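Local coordinates for DltD domain-containing protein (PDB 7D78) that probably acts as a polyketide thioesterase of the alpha/beta-hydrolase type, releasing its product by cyclisation to a medium-ring lactone, at residues Pro52-Thr57 and Lys127-Gly132; Gly42-Val47 and Gly79-Ile84; Leu160-Ala165 and Gln240-Trp245; Phe172-Arg177 and Ile234-Tyr239. All blocks are in the same frame, centred on the assembly; numbering follows the deposited sequence. Where two conformers were deposited one is given.

Contact 1: residues Pro52-Thr57 and Lys127-Gly132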
# COMPACT_ATOMS: atom_id res chain seq x y z
N PRO A 52 -4.56 -11.00 -29.75
CA PRO A 52 -4.01 -10.53 -28.47
C PRO A 52 -4.59 -9.19 -28.07
O PRO A 52 -5.23 -8.48 -28.85
CB PRO A 52 -2.51 -10.41 -28.75
CG PRO A 52 -2.42 -10.21 -30.26
CD PRO A 52 -3.56 -11.00 -30.83
N ALA A 53 -4.38 -8.84 -26.80
CA ALA A 53 -4.88 -7.58 -26.27
C ALA A 53 -3.80 -6.88 -25.47
O ALA A 53 -3.08 -7.51 -24.69
CB ALA A 53 -6.13 -7.80 -25.39
N ILE A 54 -3.69 -5.56 -25.65
CA ILE A 54 -2.77 -4.72 -24.90
C ILE A 54 -3.60 -3.76 -24.07
O ILE A 54 -4.40 -3.00 -24.63
CB ILE A 54 -1.81 -3.95 -25.82
CG1 ILE A 54 -1.01 -4.91 -26.72
CG2 ILE A 54 -0.91 -3.05 -25.00
CD1 ILE A 54 -0.29 -4.19 -27.85
N ILE A 55 -3.43 -3.78 -22.75
CA ILE A 55 -4.12 -2.87 -21.84
C ILE A 55 -3.14 -1.77 -21.46
O ILE A 55 -2.09 -2.05 -20.88
CB ILE A 55 -4.64 -3.60 -20.59
CG1 ILE A 55 -5.74 -4.60 -20.96
CG2 ILE A 55 -5.17 -2.58 -19.55
CD1 ILE A 55 -5.90 -5.74 -19.93
N MET A 56 -3.48 -0.52 -21.79
CA MET A 56 -2.59 0.63 -21.64
C MET A 56 -3.04 1.48 -20.46
O MET A 56 -4.17 1.98 -20.45
CB MET A 56 -2.56 1.48 -22.91
CG MET A 56 -2.08 0.73 -24.16
SD MET A 56 -2.24 1.73 -25.66
CE MET A 56 -0.97 2.96 -25.40
N THR A 57 -2.14 1.68 -19.49
CA THR A 57 -2.42 2.53 -18.33
C THR A 57 -1.75 3.88 -18.50
O THR A 57 -0.52 3.94 -18.68
CB THR A 57 -1.92 1.86 -17.04
OG1 THR A 57 -2.65 0.65 -16.80
CG2 THR A 57 -2.13 2.80 -15.85
N LYS A 127 -3.21 -14.22 -24.41
CA LYS A 127 -2.24 -13.31 -24.99
C LYS A 127 -2.50 -11.88 -24.50
O LYS A 127 -2.66 -10.96 -25.29
CB LYS A 127 -2.26 -13.33 -26.53
CG LYS A 127 -1.98 -14.68 -27.18
CD LYS A 127 -1.99 -14.51 -28.71
CE LYS A 127 -1.88 -15.83 -29.46
NZ LYS A 127 -2.01 -15.58 -30.93
N ILE A 128 -2.51 -11.69 -23.17
CA ILE A 128 -2.73 -10.38 -22.55
C ILE A 128 -1.38 -9.74 -22.24
O ILE A 128 -0.51 -10.37 -21.62
CB ILE A 128 -3.56 -10.50 -21.26
CG1 ILE A 128 -4.90 -11.20 -21.52
CG2 ILE A 128 -3.74 -9.14 -20.61
CD1 ILE A 128 -5.82 -10.48 -22.52
N THR A 129 -1.21 -8.47 -22.65
CA THR A 129 -0.02 -7.66 -22.36
C THR A 129 -0.45 -6.42 -21.60
O THR A 129 -1.49 -5.83 -21.90
CB THR A 129 0.72 -7.26 -23.66
OG1 THR A 129 1.37 -8.41 -24.22
CG2 THR A 129 1.78 -6.15 -23.41
N LEU A 130 0.34 -6.04 -20.59
CA LEU A 130 0.15 -4.78 -19.88
C LEU A 130 1.19 -3.76 -20.34
O LEU A 130 2.39 -4.07 -20.40
CB LEU A 130 0.23 -4.95 -18.36
CG LEU A 130 -0.90 -5.73 -17.67
CD1 LEU A 130 -0.83 -5.55 -16.16
CD2 LEU A 130 -2.29 -5.38 -18.22
N TRP A 131 0.71 -2.56 -20.64
CA TRP A 131 1.50 -1.47 -21.20
C TRP A 131 1.22 -0.24 -20.34
O TRP A 131 0.07 0.02 -20.00
CB TRP A 131 1.08 -1.22 -22.66
CG TRP A 131 1.87 -0.21 -23.47
CD1 TRP A 131 2.76 -0.49 -24.47
CD2 TRP A 131 1.79 1.22 -23.38
NE1 TRP A 131 3.25 0.68 -25.00
CE2 TRP A 131 2.67 1.74 -24.35
CE3 TRP A 131 1.06 2.11 -22.57
CZ2 TRP A 131 2.85 3.12 -24.53
CZ3 TRP A 131 1.25 3.48 -22.76
CH2 TRP A 131 2.13 3.97 -23.73
N GLY A 132 2.26 0.49 -19.98
CA GLY A 132 2.07 1.65 -19.13
C GLY A 132 3.08 2.72 -19.44
O GLY A 132 4.24 2.43 -19.74
O HOH W 1 -1.52 -1.43 -18.14
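Met-56 lays its terminal methyl over one face of the Trp-131 indole: CE stands 3.5 Å from the centroid of the six-membered ring, only 11° off the ring normal, a CH-pi contact. The sulfur sits farther above the same ring, making this also a Met-aromatic pair. The bend at chi3 (71°) folds CE back over the ring, while CB and CG run past CE3. Ile-54, on the same face of the sheet, touches the base of the tryptophan side chain, its CG2 3.6 Å from Trp-131 CB. Helix 68-77 packs on this face through Leu-68, Ile-71 and Phe-75, the last meeting the indole edge-to-face. These are neighbouring parallel strands in the central sheet of the alpha/beta-hydrolase fold, and 127-132 runs into the Gly-132 to Gly-136 turn, which has the pattern of a nucleophile elbow. Five backbone hydrogen bonds join them, from Ala-53 N to Lys-127 O at one end to Thr-57 N to Trp-131 O (2.8 Å) at the other. On the face turned to helix 103-118, Ile-55 and Leu-130 run alongside each other in the same direction, with Ile-55 CB 3.8 Å from Leu-130 CD2; Ile-128 CD1 reaches Ala-53 CB at 3.9 Å. Thr-57 OG1 bonds to Tyr-85 OH and to a water, and that water donates to Trp-131 O over 2.8 Å.

Contact 2: residues Gly42-Val47 and Gly79-Ile84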
# COMPACT_ATOMS: atom_id res chain seq x y z
N GLY A 42 -13.15 3.10 -20.49
CA GLY A 42 -12.08 3.30 -21.44
C GLY A 42 -12.50 3.06 -22.88
O GLY A 42 -13.66 2.73 -23.16
N ARG A 43 -11.54 3.25 -23.79
CA ARG A 43 -11.72 3.01 -25.22
C ARG A 43 -11.15 1.65 -25.57
O ARG A 43 -10.00 1.37 -25.24
CB ARG A 43 -11.01 4.06 -26.07
CG ARG A 43 -11.38 5.50 -25.81
CD ARG A 43 -10.55 6.36 -26.74
NE ARG A 43 -11.03 7.74 -26.81
CZ ARG A 43 -10.61 8.63 -27.70
NH1 ARG A 43 -9.71 8.28 -28.62
NH2 ARG A 43 -11.10 9.86 -27.69
N PHE A 44 -11.95 0.82 -26.23
CA PHE A 44 -11.51 -0.50 -26.68
C PHE A 44 -11.42 -0.48 -28.20
O PHE A 44 -12.43 -0.26 -28.89
CB PHE A 44 -12.47 -1.59 -26.22
CG PHE A 44 -12.02 -2.97 -26.56
CD1 PHE A 44 -10.90 -3.52 -25.95
CD2 PHE A 44 -12.70 -3.72 -27.51
CE1 PHE A 44 -10.47 -4.80 -26.25
CE2 PHE A 44 -12.28 -5.01 -27.83
CZ PHE A 44 -11.16 -5.55 -27.20
N TYR A 45 -10.22 -0.67 -28.71
CA TYR A 45 -9.94 -0.72 -30.15
C TYR A 45 -9.87 -2.20 -30.54
O TYR A 45 -8.85 -2.85 -30.32
CB TYR A 45 -8.63 0.01 -30.46
CG TYR A 45 -8.65 1.51 -30.22
CD1 TYR A 45 -8.58 2.04 -28.92
CD2 TYR A 45 -8.69 2.41 -31.28
CE1 TYR A 45 -8.56 3.42 -28.70
CE2 TYR A 45 -8.68 3.79 -31.08
CZ TYR A 45 -8.61 4.29 -29.78
OH TYR A 45 -8.60 5.65 -29.57
N ALA A 46 -10.96 -2.72 -31.10
CA ALA A 46 -11.10 -4.15 -31.38
C ALA A 46 -10.43 -4.51 -32.71
O ALA A 46 -10.28 -3.68 -33.60
CB ALA A 46 -12.57 -4.55 -31.43
N VAL A 47 -10.05 -5.78 -32.83
CA VAL A 47 -9.60 -6.32 -34.11
C VAL A 47 -10.61 -7.37 -34.54
O VAL A 47 -11.38 -7.90 -33.74
CB VAL A 47 -8.18 -6.91 -34.04
CG1 VAL A 47 -7.19 -5.85 -33.58
CG2 VAL A 47 -8.15 -8.14 -33.14
N GLY A 79 -3.01 -5.67 -35.44
CA GLY A 79 -3.68 -6.87 -34.98
C GLY A 79 -3.84 -7.02 -33.48
O GLY A 79 -4.16 -8.13 -33.02
N PHE A 80 -3.65 -5.95 -32.70
CA PHE A 80 -3.76 -6.00 -31.25
C PHE A 80 -5.02 -5.27 -30.80
O PHE A 80 -5.13 -4.05 -31.01
CB PHE A 80 -2.54 -5.38 -30.58
CG PHE A 80 -1.25 -6.11 -30.84
CD1 PHE A 80 -0.87 -7.18 -30.04
CD2 PHE A 80 -0.42 -5.71 -31.87
CE1 PHE A 80 0.32 -7.85 -30.28
CE2 PHE A 80 0.78 -6.39 -32.12
CZ PHE A 80 1.14 -7.46 -31.32
N ASN A 81 -5.97 -6.00 -30.20
CA ASN A 81 -6.98 -5.33 -29.38
C ASN A 81 -6.25 -4.42 -28.40
O ASN A 81 -5.27 -4.83 -27.78
CB ASN A 81 -7.82 -6.32 -28.58
CG ASN A 81 -8.64 -7.27 -29.43
OD1 ASN A 81 -9.68 -6.90 -30.00
ND2 ASN A 81 -8.21 -8.52 -29.47
N THR A 82 -6.73 -3.18 -28.26
CA THR A 82 -6.10 -2.23 -27.36
C THR A 82 -7.16 -1.55 -26.50
O THR A 82 -8.16 -1.07 -27.02
CB THR A 82 -5.28 -1.18 -28.12
OG1 THR A 82 -4.33 -1.84 -28.98
CG2 THR A 82 -4.51 -0.31 -27.15
N TYR A 83 -6.93 -1.53 -25.19
CA TYR A 83 -7.81 -0.87 -24.23
C TYR A 83 -7.03 0.24 -23.54
O TYR A 83 -6.04 -0.04 -22.85
CB TYR A 83 -8.33 -1.88 -23.19
CG TYR A 83 -9.37 -1.35 -22.21
CD1 TYR A 83 -10.53 -0.75 -22.67
CD2 TYR A 83 -9.22 -1.50 -20.83
CE1 TYR A 83 -11.51 -0.30 -21.80
CE2 TYR A 83 -10.20 -1.06 -19.94
CZ TYR A 83 -11.34 -0.45 -20.43
OH TYR A 83 -12.34 0.01 -19.58
N ILE A 84 -7.43 1.49 -23.77
CA ILE A 84 -6.95 2.62 -22.98
C ILE A 84 -8.07 3.01 -22.03
O ILE A 84 -9.23 3.11 -22.44
CB ILE A 84 -6.56 3.82 -23.86
CG1 ILE A 84 -6.02 3.39 -25.22
CG2 ILE A 84 -5.53 4.70 -23.16
CD1 ILE A 84 -5.78 4.57 -26.13
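Arg-43 to Tyr-45 and Thr-82 to Ile-84 pair as antiparallel strands of the central alpha/beta-hydrolase sheet, where strand 39-45 alone runs against the other strands. Backbone hydrogen bonds come in two reciprocal sets, Arg-43 with Ile-84 and Tyr-45 with Thr-82; in the second, Tyr-45 N to Thr-82 O is short (2.7 Å) and almost straight (178° at the hydrogen). Between them Phe-44 and Tyr-83 form the non-hydrogen-bonded pair; their aromatic side chains cross at about a right angle, with Tyr-83 CB at the edge of the Phe-44 ring, 4.1 Å from CD1. The tyrosine ring reaches back along Arg-43 and Gly-42, and its OH bonds to Val-30 O on strand 28-33, beyond 39-45. On the other face Tyr-45 meets one of two Ile-84 conformers, while Arg-43 NH1 donates in its guanidinium plane to Tyr-45 OH. The chain beyond strand 42-45 is held by Asn-81, whose amide plane is turned only 10° from that of the Phe-44 ring, with OD1 3.4 Å from Phe-44 CZ. OD1 also bonds to Ser-122 OG and ND2 to Pro-52 O. Val-47 CG1 rests on the backbone, 3.5 Å from Gly-79 C. Val-47 N donates to Asn-81 OD1 over 3.1 Å, from above the amide plane.

Contact 3: residues Leu160-Ala165 and Gln240-Trp245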
# COMPACT_ATOMS: atom_id res chain seq x y z
N LEU A 160 9.96 5.80 -10.55
CA LEU A 160 10.22 4.85 -9.48
C LEU A 160 10.49 5.46 -8.12
O LEU A 160 10.67 4.71 -7.15
CB LEU A 160 11.39 3.94 -9.88
CG LEU A 160 11.17 3.16 -11.17
CD1 LEU A 160 12.51 2.64 -11.69
CD2 LEU A 160 10.21 2.00 -10.92
N SER A 161 10.51 6.79 -8.01
CA SER A 161 10.66 7.46 -6.72
C SER A 161 9.89 8.77 -6.79
O SER A 161 9.58 9.26 -7.88
CB SER A 161 12.13 7.71 -6.37
OG SER A 161 12.74 8.53 -7.36
N PHE A 162 9.58 9.33 -5.61
CA PHE A 162 8.63 10.44 -5.56
C PHE A 162 9.00 11.54 -4.57
O PHE A 162 8.78 12.72 -4.86
CB PHE A 162 7.23 9.89 -5.25
CG PHE A 162 6.78 8.88 -6.26
CD1 PHE A 162 6.23 9.30 -7.47
CD2 PHE A 162 7.01 7.53 -6.06
CE1 PHE A 162 5.86 8.39 -8.44
CE2 PHE A 162 6.64 6.60 -7.02
CZ PHE A 162 6.06 7.03 -8.21
N TYR A 163 9.54 11.17 -3.42
CA TYR A 163 9.85 12.13 -2.36
C TYR A 163 11.29 12.62 -2.48
O TYR A 163 12.21 11.82 -2.65
CB TYR A 163 9.64 11.49 -0.99
CG TYR A 163 8.23 11.58 -0.48
CD1 TYR A 163 7.25 10.68 -0.91
CD2 TYR A 163 7.87 12.55 0.45
CE1 TYR A 163 5.94 10.77 -0.43
CE2 TYR A 163 6.58 12.63 0.94
CZ TYR A 163 5.62 11.74 0.50
OH TYR A 163 4.34 11.85 0.99
N GLN A 164 11.48 13.93 -2.37
CA GLN A 164 12.78 14.50 -2.05
C GLN A 164 12.91 14.51 -0.53
O GLN A 164 12.00 15.00 0.16
CB GLN A 164 12.93 15.91 -2.62
CG GLN A 164 12.99 15.95 -4.15
CD GLN A 164 12.93 17.36 -4.72
OE1 GLN A 164 13.18 18.33 -4.01
NE2 GLN A 164 12.60 17.47 -5.99
N ALA A 165 14.02 13.99 -0.01
CA ALA A 165 14.11 13.77 1.43
C ALA A 165 13.92 15.05 2.23
O ALA A 165 13.34 15.03 3.32
CB ALA A 165 15.45 13.11 1.78
N GLN A 240 0.12 10.61 0.53
CA GLN A 240 0.15 9.56 1.54
C GLN A 240 0.30 8.18 0.89
O GLN A 240 1.09 7.35 1.34
CB GLN A 240 -1.12 9.62 2.40
CG GLN A 240 -1.22 8.50 3.44
CD GLN A 240 -0.13 8.58 4.49
OE1 GLN A 240 0.91 7.91 4.40
NE2 GLN A 240 -0.35 9.42 5.49
N LYS A 241 -0.46 7.93 -0.18
CA LYS A 241 -0.33 6.67 -0.90
C LYS A 241 1.07 6.51 -1.48
O LYS A 241 1.65 5.42 -1.46
CB LYS A 241 -1.38 6.59 -2.01
CG LYS A 241 -2.82 6.88 -1.56
CD LYS A 241 -3.19 6.02 -0.36
CE LYS A 241 -4.57 6.37 0.20
NZ LYS A 241 -4.92 5.49 1.37
N LEU A 242 1.65 7.60 -2.00
CA LEU A 242 2.99 7.53 -2.55
C LEU A 242 4.04 7.32 -1.46
O LEU A 242 5.10 6.74 -1.73
CB LEU A 242 3.32 8.79 -3.35
CG LEU A 242 2.39 9.08 -4.54
CD1 LEU A 242 2.89 10.29 -5.31
CD2 LEU A 242 2.30 7.85 -5.45
N ALA A 243 3.76 7.77 -0.23
CA ALA A 243 4.71 7.54 0.86
C ALA A 243 4.83 6.05 1.17
O ALA A 243 5.93 5.57 1.49
CB ALA A 243 4.29 8.31 2.11
N TRP A 244 3.71 5.34 1.12
CA TRP A 244 3.67 3.91 1.42
C TRP A 244 4.30 3.08 0.32
O TRP A 244 4.93 2.05 0.60
CB TRP A 244 2.22 3.45 1.60
CG TRP A 244 1.37 4.05 2.72
CD1 TRP A 244 0.02 4.30 2.66
CD2 TRP A 244 1.78 4.41 4.05
NE1 TRP A 244 -0.43 4.79 3.86
CE2 TRP A 244 0.63 4.86 4.73
CE3 TRP A 244 3.00 4.38 4.73
CZ2 TRP A 244 0.66 5.30 6.05
CZ3 TRP A 244 3.03 4.81 6.04
CH2 TRP A 244 1.87 5.27 6.69
N TRP A 245 4.14 3.50 -0.94
CA TRP A 245 4.50 2.70 -2.10
C TRP A 245 6.00 2.51 -2.18
O TRP A 245 6.77 3.47 -2.11
CB TRP A 245 4.00 3.39 -3.36
CG TRP A 245 3.86 2.54 -4.59
CD1 TRP A 245 3.66 1.18 -4.64
CD2 TRP A 245 3.87 3.00 -5.94
NE1 TRP A 245 3.54 0.78 -5.96
CE2 TRP A 245 3.67 1.87 -6.77
CE3 TRP A 245 4.02 4.27 -6.54
CZ2 TRP A 245 3.62 1.97 -8.17
CZ3 TRP A 245 3.96 4.36 -7.91
CH2 TRP A 245 3.75 3.22 -8.72
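Phe-162 and Tyr-163 project from their loop as two adjoining bumps against the end of helix 238-244. The Phe-162 ring enters the angle between Leu-242 and Trp-245: its CD1 touches Leu-242 CD1 at 4.1 Å, while CE2 and CZ on the far rim press on the indole, CZ lying 3.4 Å from Trp-245 CZ3. The Phe-162 ring and the six-membered ring of Trp-245 are nearly parallel, planes 24° apart, but displaced, centroids 5.5 Å apart, and meet only at their rims. Trp-245 is the first residue to leave the helix, and with CG anti to its backbone nitrogen (chi1 -160°) its indole extends toward the phenylalanine. The site lies on the long excursion after strand 150-156, which probably forms a lid, as in other alpha/beta hydrolases; Phe-162 lies near a possible Ser-His-Asp triad and Trp-245 near a probable nucleophile elbow, neither touching it. Tyr-163 fills the neighbouring hollow, laid against the helix backbone at the small side chain of Ala-243. Its CE1 comes 3.7 Å from Ala-243 CA, its OH 3.7 Å from Ala-243 CB, and the carbonyl carbon of Leu-242 sits near the plane of the ring at its edge. No hydrogen bond spans the two segments; the phenol instead bonds to Tyr-239 O, just before 240-245. Ile-202 packs on Phe-162, Tyr-163 and Leu-242, and Phe-172 meets the Tyr-163 ring.

Contact 4: residues Phe172-Arg177 and Ile234-Tyr239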
# COMPACT_ATOMS: atom_id res chain seq x y z
N PHE A 172 4.56 15.37 5.13
CA PHE A 172 3.85 14.53 6.08
C PHE A 172 2.99 15.36 7.01
O PHE A 172 1.85 14.99 7.32
CB PHE A 172 4.84 13.70 6.91
CG PHE A 172 5.46 12.54 6.16
CD1 PHE A 172 5.09 12.24 4.86
CD2 PHE A 172 6.45 11.77 6.77
CE1 PHE A 172 5.67 11.17 4.16
CE2 PHE A 172 7.04 10.70 6.09
CZ PHE A 172 6.64 10.41 4.78
N LEU A 173 3.52 16.48 7.50
CA LEU A 173 2.75 17.36 8.37
C LEU A 173 1.50 17.88 7.66
O LEU A 173 0.41 17.91 8.24
CB LEU A 173 3.62 18.51 8.85
CG LEU A 173 2.96 19.45 9.85
CD1 LEU A 173 2.42 18.68 11.07
CD2 LEU A 173 3.97 20.51 10.27
N GLN A 174 1.66 18.28 6.40
CA GLN A 174 0.52 18.77 5.62
C GLN A 174 -0.53 17.69 5.44
O GLN A 174 -1.74 17.97 5.52
CB GLN A 174 1.03 19.26 4.25
CG GLN A 174 0.09 20.15 3.42
CD GLN A 174 0.69 20.47 2.05
OE1 GLN A 174 1.78 20.01 1.73
NE2 GLN A 174 -0.01 21.27 1.25
N LEU A 175 -0.10 16.46 5.20
CA LEU A 175 -1.01 15.33 5.10
C LEU A 175 -1.81 15.16 6.39
O LEU A 175 -3.04 15.01 6.35
CB LEU A 175 -0.22 14.06 4.77
CG LEU A 175 0.24 13.93 3.32
CD1 LEU A 175 1.25 12.79 3.15
CD2 LEU A 175 -0.98 13.73 2.41
N ILE A 176 -1.13 15.16 7.54
CA ILE A 176 -1.85 14.97 8.81
C ILE A 176 -2.86 16.10 9.01
O ILE A 176 -4.00 15.88 9.45
CB ILE A 176 -0.87 14.88 9.99
CG1 ILE A 176 0.01 13.63 9.87
CG2 ILE A 176 -1.64 14.92 11.33
CD1 ILE A 176 -0.79 12.32 9.98
N ARG A 177 -2.47 17.33 8.68
CA ARG A 177 -3.38 18.46 8.83
C ARG A 177 -4.59 18.34 7.90
O ARG A 177 -5.71 18.69 8.29
CB ARG A 177 -2.61 19.77 8.62
CG ARG A 177 -1.68 20.00 9.79
CD ARG A 177 -0.67 21.09 9.57
NE ARG A 177 -0.01 21.41 10.83
CZ ARG A 177 1.02 22.24 10.94
NH1 ARG A 177 1.53 22.82 9.85
NH2 ARG A 177 1.56 22.49 12.13
N ILE A 234 -5.11 17.11 -8.05
CA ILE A 234 -5.11 15.84 -7.35
C ILE A 234 -5.47 16.08 -5.89
O ILE A 234 -5.29 17.18 -5.35
CB ILE A 234 -3.74 15.10 -7.42
CG1 ILE A 234 -2.62 16.00 -6.84
CG2 ILE A 234 -3.45 14.67 -8.86
CD1 ILE A 234 -1.30 15.27 -6.59
N ALA A 235 -5.98 15.03 -5.25
CA ALA A 235 -6.11 15.05 -3.79
C ALA A 235 -4.72 15.01 -3.16
O ALA A 235 -3.89 14.18 -3.53
CB ALA A 235 -6.94 13.86 -3.31
N LEU A 236 -4.48 15.89 -2.18
CA LEU A 236 -3.22 15.85 -1.44
C LEU A 236 -2.95 14.46 -0.86
O LEU A 236 -1.78 14.03 -0.79
CB LEU A 236 -3.24 16.89 -0.31
CG LEU A 236 -1.92 17.10 0.44
CD1 LEU A 236 -0.97 18.07 -0.31
CD2 LEU A 236 -2.20 17.60 1.85
N GLN A 237 -4.00 13.72 -0.47
CA GLN A 237 -3.79 12.41 0.14
C GLN A 237 -3.10 11.43 -0.81
O GLN A 237 -2.62 10.39 -0.35
CB GLN A 237 -5.12 11.82 0.62
CG GLN A 237 -5.67 12.50 1.87
CD GLN A 237 -4.67 12.49 3.04
OE1 GLN A 237 -3.96 11.51 3.25
NE2 GLN A 237 -4.63 13.59 3.80
N THR A 238 -3.07 11.73 -2.11
CA THR A 238 -2.23 11.02 -3.07
C THR A 238 -0.84 10.83 -2.49
O THR A 238 -0.26 9.75 -2.57
CB THR A 238 -2.13 11.78 -4.39
OG1 THR A 238 -3.43 11.90 -4.98
CG2 THR A 238 -1.16 11.09 -5.38
N TYR A 239 -0.31 11.90 -1.87
CA TYR A 239 1.05 11.85 -1.37
C TYR A 239 1.19 10.86 -0.22
O TYR A 239 2.29 10.33 0.01
CB TYR A 239 1.49 13.25 -0.94
CG TYR A 239 1.50 14.24 -2.09
CD1 TYR A 239 1.81 13.84 -3.39
CD2 TYR A 239 1.20 15.58 -1.87
CE1 TYR A 239 1.81 14.76 -4.45
CE2 TYR A 239 1.21 16.50 -2.90
CZ TYR A 239 1.52 16.10 -4.18
OH TYR A 239 1.53 17.04 -5.19
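A mainly apolar, buried contact sets helix 168-183 against the turn that leads from the short strand 234-235 into helix 238-244, its centre about 21 Å from that of the chain. Leu-175 is the central knob. One methyl, CD2, presses on the turn backbone, 3.3 Å from Leu-236 O, and lies 4.0 Å from Leu-236 CG; the other, CD1, reaches the start of the next helix, 4.1 Å from Tyr-239 CB. Leu-236 answers from the turn. A chi1 of -172° swings its CG away from its own N and spreads both methyls along the extended Gln-174 chain, Leu-236 CD2 beside Gln-174 CG and Leu-236 CD1 3.7 Å from Gln-174 NE2, so the glutamine lies across the leucine. These helices probably belong to a lid-like insertion that follows strand 150-156 of the alpha/beta-hydrolase core. Within 234-239, Ala-235 to Thr-238 form a type I beta turn, closed by Thr-238 N to Ala-235 O; the same carbonyl also accepts from Thr-238 OG1 (2.7 Å), in the carbonyl plane. Polar contact across the segments is slight: Gln-237, bent at chi2 (-56°), brings NE2 to Leu-175 O in a weak hydrogen bond of 3.3 Å, while Asp-178 is its stronger partner. On another side of helix 168-183, Phe-172, Leu-173 and Ile-176 pack on Ala-145, Arg-148 and Arg-149 of the second subunit.

Contacts 1 and 2 are neighbours in the central sheet: strands 51-57 and 81-86 lie side by side, Met-56 N and Tyr-83 O are 2.8 Å apart, and Met-56 SD packs on Thr-82 CG2. Their chemistry is regular backbone pairing, parallel in contact 1 and antiparallel in contact 2. Contacts 3 and 4 lie on the opposite side of the chain's centre and share helix 238-244; Ala-243 CB packs on Phe-172 CE1 between them. Both rely on side-chain packing, aromatic in contact 3 and leucine-based in contact 4, and both border the second subunit. All four are largely buried, contact 1 lying nearest the chain's centre and contact 4 farthest.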